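Local coordinates for sugar ABC transporter, periplasmic sugar-binding protein (Caulobacter crescentus, PDB 4IRX), which binds myo-inositol in the periplasm as the solute-binding component of an ABC transporter for nutrient uptake, at the 1,2,3,4,5,6-hexahydroxy-cyclohexane site. Residues are numbered along the deposited sequence; one frame, centred on the assembly and turned at random.

The 1,2,3,4,5,6-hexahydroxy-cyclohexane site. Residues 20, 22-23, 96-97, 139-140, 143, 145, 149, 174, 201-202, 229, 249. With INS (1,2,3,4,5,6-hexahydroxy-cyclohexane), chain B.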
ATOM      1  N   GLN A  20       4.259   9.875   0.444  1.00 10.50           N
ATOM      2  CA  GLN A  20       3.229   9.094   1.139  1.00 11.61           C
ATOM      3  C   GLN A  20       3.737   8.662   2.499  1.00 12.30           C
ATOM      4  O   GLN A  20       4.812   8.069   2.603  1.00 11.77           O
ATOM      5  CB  GLN A  20       2.860   7.832   0.354  1.00 12.92           C
ATOM      6  CG  GLN A  20       2.199   8.084  -0.984  1.00 11.10           C
ATOM      7  CD  GLN A  20       1.603   6.844  -1.581  1.00 12.28           C
ATOM      8  OE1 GLN A  20       1.375   5.864  -0.886  1.00 15.90           O
ATOM      9  NE2 GLN A  20       1.388   6.859  -2.885  1.00 12.88           N
ATOM     10  N   PHE A  22       2.955   6.223   4.454  1.00 11.00           N
ATOM     11  CA  PHE A  22       3.233   4.795   4.553  1.00 12.05           C
ATOM     12  C   PHE A  22       4.647   4.503   4.114  1.00 13.55           C
ATOM     13  O   PHE A  22       5.349   3.722   4.747  1.00 10.36           O
ATOM     14  CB  PHE A  22       2.250   4.053   3.662  1.00 11.75           C
ATOM     15  CG  PHE A  22       2.485   2.576   3.563  1.00 11.23           C
ATOM     16  CD1 PHE A  22       1.999   1.726   4.536  1.00 12.19           C
ATOM     17  CD2 PHE A  22       3.116   2.039   2.452  1.00 10.60           C
ATOM     18  CE1 PHE A  22       2.186   0.345   4.437  1.00 13.13           C
ATOM     19  CE2 PHE A  22       3.288   0.646   2.331  1.00  9.04           C
ATOM     20  CZ  PHE A  22       2.804  -0.193   3.325  1.00 11.16           C
ATOM     21  N   PHE A  23       5.070   5.146   3.027  1.00 10.22           N
ATOM     22  CA  PHE A  23       6.394   4.857   2.465  1.00 11.27           C
ATOM     23  C   PHE A  23       7.539   5.577   3.188  1.00  9.82           C
ATOM     24  O   PHE A  23       8.645   5.051   3.247  1.00  9.83           O
ATOM     25  CB  PHE A  23       6.418   5.109   0.950  1.00 10.44           C
ATOM     26  CG  PHE A  23       5.649   4.082   0.179  1.00 12.31           C
ATOM     27  CD1 PHE A  23       6.121   2.798   0.074  1.00 11.56           C
ATOM     28  CD2 PHE A  23       4.410   4.372  -0.364  1.00 10.72           C
ATOM     29  CE1 PHE A  23       5.388   1.840  -0.622  1.00 11.57           C
ATOM     30  CE2 PHE A  23       3.680   3.414  -1.067  1.00 12.39           C
ATOM     31  CZ  PHE A  23       4.173   2.148  -1.180  1.00 10.55           C
ATOM     32  N   ASP A  96       5.747  -4.145  -1.978  1.00  7.27           N
ATOM     33  CA  ASP A  96       4.441  -3.525  -1.734  1.00  9.34           C
ATOM     34  C   ASP A  96       3.420  -3.737  -2.836  1.00 10.30           C
ATOM     35  O   ASP A  96       2.277  -4.145  -2.582  1.00 10.46           O
ATOM     36  CB  ASP A  96       4.535  -2.041  -1.399  1.00 10.11           C
ATOM     37  CG  ASP A  96       3.168  -1.454  -1.135  1.00  9.92           C
ATOM     38  OD1 ASP A  96       2.598  -1.763  -0.059  1.00 10.87           O
ATOM     39  OD2 ASP A  96       2.654  -0.740  -2.006  1.00 11.48           O
ATOM     40  N   ARG A  97       3.821  -3.421  -4.060  1.00  8.07           N
ATOM     41  CA  ARG A  97       3.005  -3.729  -5.247  1.00  8.56           C
ATOM     42  C   ARG A  97       3.900  -4.383  -6.298  1.00  8.18           C
ATOM     43  O   ARG A  97       5.134  -4.202  -6.297  1.00 10.05           O
ATOM     44  CB  ARG A  97       2.266  -2.503  -5.823  1.00 11.41           C
ATOM     45  CG  ARG A  97       3.138  -1.447  -6.522  1.00  9.58           C
ATOM     46  CD  ARG A  97       3.943  -0.613  -5.553  1.00  8.79           C
ATOM     47  NE  ARG A  97       3.062   0.202  -4.715  1.00  9.60           N
ATOM     48  CZ  ARG A  97       2.465   1.339  -5.089  1.00  9.63           C
ATOM     49  NH1 ARG A  97       2.673   1.875  -6.282  1.00 11.63           N
ATOM     50  NH2 ARG A  97       1.638   1.953  -4.251  1.00 10.71           N
ATOM     51  N   ASN A 139      -6.896   3.586  -3.427  1.00 10.41           N
ATOM     52  CA  ASN A 139      -5.528   4.096  -3.478  1.00 10.05           C
ATOM     53  C   ASN A 139      -4.949   4.047  -4.902  1.00 12.02           C
ATOM     54  O   ASN A 139      -5.571   3.477  -5.798  1.00 11.81           O
ATOM     55  CB  ASN A 139      -4.651   3.260  -2.540  1.00  9.89           C
ATOM     56  CG  ASN A 139      -4.571   1.796  -2.954  1.00 13.02           C
ATOM     57  OD1 ASN A 139      -5.601   1.135  -3.112  1.00 11.33           O
ATOM     58  ND2 ASN A 139      -3.339   1.269  -3.109  1.00 10.75           N
ATOM     59  N   ASP A 140      -3.755   4.631  -5.066  1.00 11.70           N
ATOM     60  CA  ASP A 140      -2.896   4.521  -6.279  1.00 13.55           C
ATOM     61  C   ASP A 140      -3.434   3.614  -7.411  1.00 14.66           C
ATOM     62  O   ASP A 140      -3.151   2.412  -7.430  1.00 12.29           O
ATOM     63  CB  ASP A 140      -1.494   3.976  -5.898  1.00 11.96           C
ATOM     64  CG  ASP A 140      -0.629   4.966  -5.148  1.00 13.05           C
ATOM     65  OD1 ASP A 140      -0.634   6.197  -5.436  1.00 15.62           O
ATOM     66  OD2 ASP A 140       0.128   4.516  -4.263  1.00 12.35           O
ATOM     67  N   SER A 143      -1.470   0.767  -9.245  1.00 14.59           N
ATOM     68  CA  SER A 143      -0.750  -0.188  -8.416  0.68 12.62           C
ATOM     69  C   SER A 143      -1.502  -1.524  -8.287  1.00 12.96           C
ATOM     70  O   SER A 143      -2.706  -1.535  -8.090  1.00 12.43           O
ATOM     71  CB  SER A 143      -0.565   0.430  -7.030  0.68 13.84           C
ATOM     72  OG  SER A 143      -0.020  -0.496  -6.109  0.68 11.56           O
ATOM     73  N   SER A 145      -1.610  -3.173  -5.762  1.00  9.10           N
ATOM     74  CA  SER A 145      -2.211  -3.178  -4.437  1.00 10.44           C
ATOM     75  C   SER A 145      -3.629  -2.617  -4.473  1.00 13.56           C
ATOM     76  O   SER A 145      -4.517  -3.122  -3.777  1.00 11.73           O
ATOM     77  CB  SER A 145      -1.340  -2.437  -3.436  1.00 13.48           C
ATOM     78  OG  SER A 145      -1.187  -1.091  -3.838  1.00 13.66           O
ATOM     79  N   ARG A 149      -6.764  -5.009  -3.759  1.00  9.24           N
ATOM     80  CA  ARG A 149      -7.611  -4.613  -2.636  1.00  8.72           C
ATOM     81  C   ARG A 149      -9.042  -4.428  -3.069  1.00 11.03           C
ATOM     82  O   ARG A 149      -9.955  -4.876  -2.376  1.00  9.94           O
ATOM     83  CB  ARG A 149      -7.143  -3.309  -1.986  1.00 14.24           C
ATOM     84  CG  ARG A 149      -6.309  -3.525  -0.774  1.00 15.03           C
ATOM     85  CD  ARG A 149      -5.643  -2.245  -0.285  1.00 13.50           C
ATOM     86  NE  ARG A 149      -4.248  -2.567  -0.045  1.00 10.59           N
ATOM     87  CZ  ARG A 149      -3.291  -1.687   0.205  1.00 10.47           C
ATOM     88  NH1 ARG A 149      -3.595  -0.391   0.272  1.00  9.49           N
ATOM     89  NH2 ARG A 149      -2.041  -2.097   0.357  1.00 12.57           N
ATOM     90  N   SER A 174      -4.326   8.088  -3.282  1.00 11.01           N
ATOM     91  CA  SER A 174      -3.483   8.007  -2.081  1.00  9.93           C
ATOM     92  C   SER A 174      -3.075   9.390  -1.559  1.00 15.10           C
ATOM     93  O   SER A 174      -1.925   9.624  -1.142  1.00 16.78           O
ATOM     94  CB  SER A 174      -2.231   7.146  -2.361  1.00 10.57           C
ATOM     95  OG  SER A 174      -2.593   5.783  -2.592  1.00 10.50           O
ATOM     96  N   LEU A 201      -8.894   2.723   1.082  1.00  8.06           N
ATOM     97  CA  LEU A 201      -7.844   1.748   0.841  1.00  8.35           C
ATOM     98  C   LEU A 201      -6.443   2.203   1.284  1.00 10.88           C
ATOM     99  O   LEU A 201      -5.435   1.544   1.005  1.00 11.35           O
ATOM    100  CB  LEU A 201      -7.890   1.251  -0.609  1.00 10.23           C
ATOM    101  CG  LEU A 201      -8.904   0.123  -0.872  1.00 11.74           C
ATOM    102  CD1 LEU A 201     -10.308   0.364  -0.353  1.00 18.46           C
ATOM    103  CD2 LEU A 201      -8.941  -0.159  -2.353  1.00 12.26           C
ATOM    104  N   ASN A 202      -6.369   3.327   2.001  1.00  8.26           N
ATOM    105  CA  ASN A 202      -5.241   3.576   2.891  1.00 10.68           C
ATOM    106  C   ASN A 202      -5.658   4.496   4.029  1.00 11.20           C
ATOM    107  O   ASN A 202      -6.717   5.124   3.975  1.00 11.52           O
ATOM    108  CB  ASN A 202      -3.935   4.023   2.170  1.00  9.40           C
ATOM    109  CG  ASN A 202      -3.892   5.493   1.817  1.00  9.27           C
ATOM    110  OD1 ASN A 202      -4.826   6.245   2.076  1.00 13.21           O
ATOM    111  ND2 ASN A 202      -2.794   5.918   1.224  1.00 10.83           N
ATOM    112  N   ASP A 229      -3.514   0.116   6.539  1.00  7.73           N
ATOM    113  CA  ASP A 229      -2.063   0.419   6.782  1.00 10.94           C
ATOM    114  C   ASP A 229      -1.696   0.368   8.259  1.00  8.99           C
ATOM    115  O   ASP A 229      -0.543   0.150   8.592  1.00 10.48           O
ATOM    116  CB  ASP A 229      -1.520   1.771   6.245  1.00  9.73           C
ATOM    117  CG  ASP A 229      -1.446   1.826   4.739  1.00 11.98           C
ATOM    118  OD1 ASP A 229      -1.520   0.758   4.099  1.00 10.59           O
ATOM    119  OD2 ASP A 229      -1.339   2.943   4.192  1.00 11.10           O
ATOM    120  N   GLN A 249      -0.515  -4.648   7.516  1.00  9.81           N
ATOM    121  CA  GLN A 249       0.142  -5.352   6.418  1.00  9.19           C
ATOM    122  C   GLN A 249       1.654  -5.489   6.574  1.00 11.27           C
ATOM    123  O   GLN A 249       2.358  -5.923   5.636  1.00 12.21           O
ATOM    124  CB  GLN A 249      -0.177  -4.706   5.074  1.00 11.21           C
ATOM    125  CG  GLN A 249       0.238  -3.253   4.916  1.00 10.15           C
ATOM    126  CD  GLN A 249       0.318  -2.855   3.463  1.00 10.68           C
ATOM    127  OE1 GLN A 249       0.783  -3.626   2.611  1.00 10.23           O
ATOM    128  NE2 GLN A 249      -0.202  -1.653   3.147  1.00 11.73           N
TER
HETATM  129  C1  INS B 401       0.436   0.749   0.152  1.00  8.24           C
HETATM  130  C2  INS B 401      -0.162   1.579   1.239  1.00  8.99           C
HETATM  131  C3  INS B 401      -0.082   3.029   0.836  1.00  8.66           C
HETATM  132  C4  INS B 401      -0.849   3.260  -0.426  1.00 10.19           C
HETATM  133  C5  INS B 401      -0.250   2.483  -1.537  1.00  8.58           C
HETATM  134  C6  INS B 401      -0.203   1.011  -1.197  1.00 10.68           C
HETATM  135  O1  INS B 401       0.349  -0.615   0.480  1.00  8.29           O
HETATM  136  O2  INS B 401      -1.482   1.182   1.460  1.00 10.06           O
HETATM  137  O3  INS B 401      -0.553   3.859   1.870  1.00  9.33           O
HETATM  138  O4  INS B 401      -0.894   4.616  -0.737  1.00 11.40           O
HETATM  139  O5  INS B 401      -0.976   2.713  -2.702  1.00 10.97           O
HETATM  140  O6  INS B 401       0.334   0.252  -2.249  1.00  8.84           O
HETATM  141  O   HOH W   1       0.365   6.504   2.773  1.00 11.56           O
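Myo-inositol (INS) lies in the interdomain cleft of a type I periplasmic binding protein, a member of the bacterial solute-binding protein 2 family, and burial of 293 of its 296 Å² is consistent with a cleft closed around the ligand. Packing is tightest on the Phe22 side. Its CG is anti to the backbone N (chi1 175°), which turns one ring face toward INS C2, 3.6 Å from the ring centroid in a CH-pi contact, with the two rings inclined. Phe23 abuts the Phe22 ring at its edge, offering its own face to CD2, while its CE2 comes no nearer to INS C5 than 4.1 Å.

Around the rim, Asp96, Arg149 and Asp229 each engage two neighbouring hydroxyls. Asp96 uses syn lone pairs: OD1 accepts from INS O1 at 2.6 Å and OD2 from INS O6. The anti lone pair of OD2 takes Arg97 NE almost straight (177° at H), so this salt bridge fixes the carboxylate's rotation and would probably hold it ionised. An alanine at Asp96 would remove both acceptors and would probably loosen O1 and O6 while leaving Arg97 less well positioned. Arg149 comes end-on from the opposite domain, NH2 reaching INS O1 at 2.8 Å and NH1 reaching INS O2, both nearly in the guanidinium plane; Leu201 O steadies NH1. Asp229 OD1, also met by Gln249 NE2, accepts from INS O2 through its syn lone pair, and OD2 lies 2.6 Å from INS O3.

At the O5 corner, Asn139 ND2 donates within its amide plane to INS O5 (174° at H), and Asp140 OD2 accepts from that hydroxyl from above the carboxylate plane, 2.6 Å away. Gln20 NE2 and Arg97 NH2 also converge on this OD2, locking it in place. Gln20 OE1 and Ser174 OG grip INS O4.

Looseness is only relative, at O3: Asn202 ND2 is shared between INS O3 at 3.1 Å and INS O4 through bent bonds tilted from its amide plane, and water 1, 2.9 Å from INS O3, bridges it to the backbone N of Phe22.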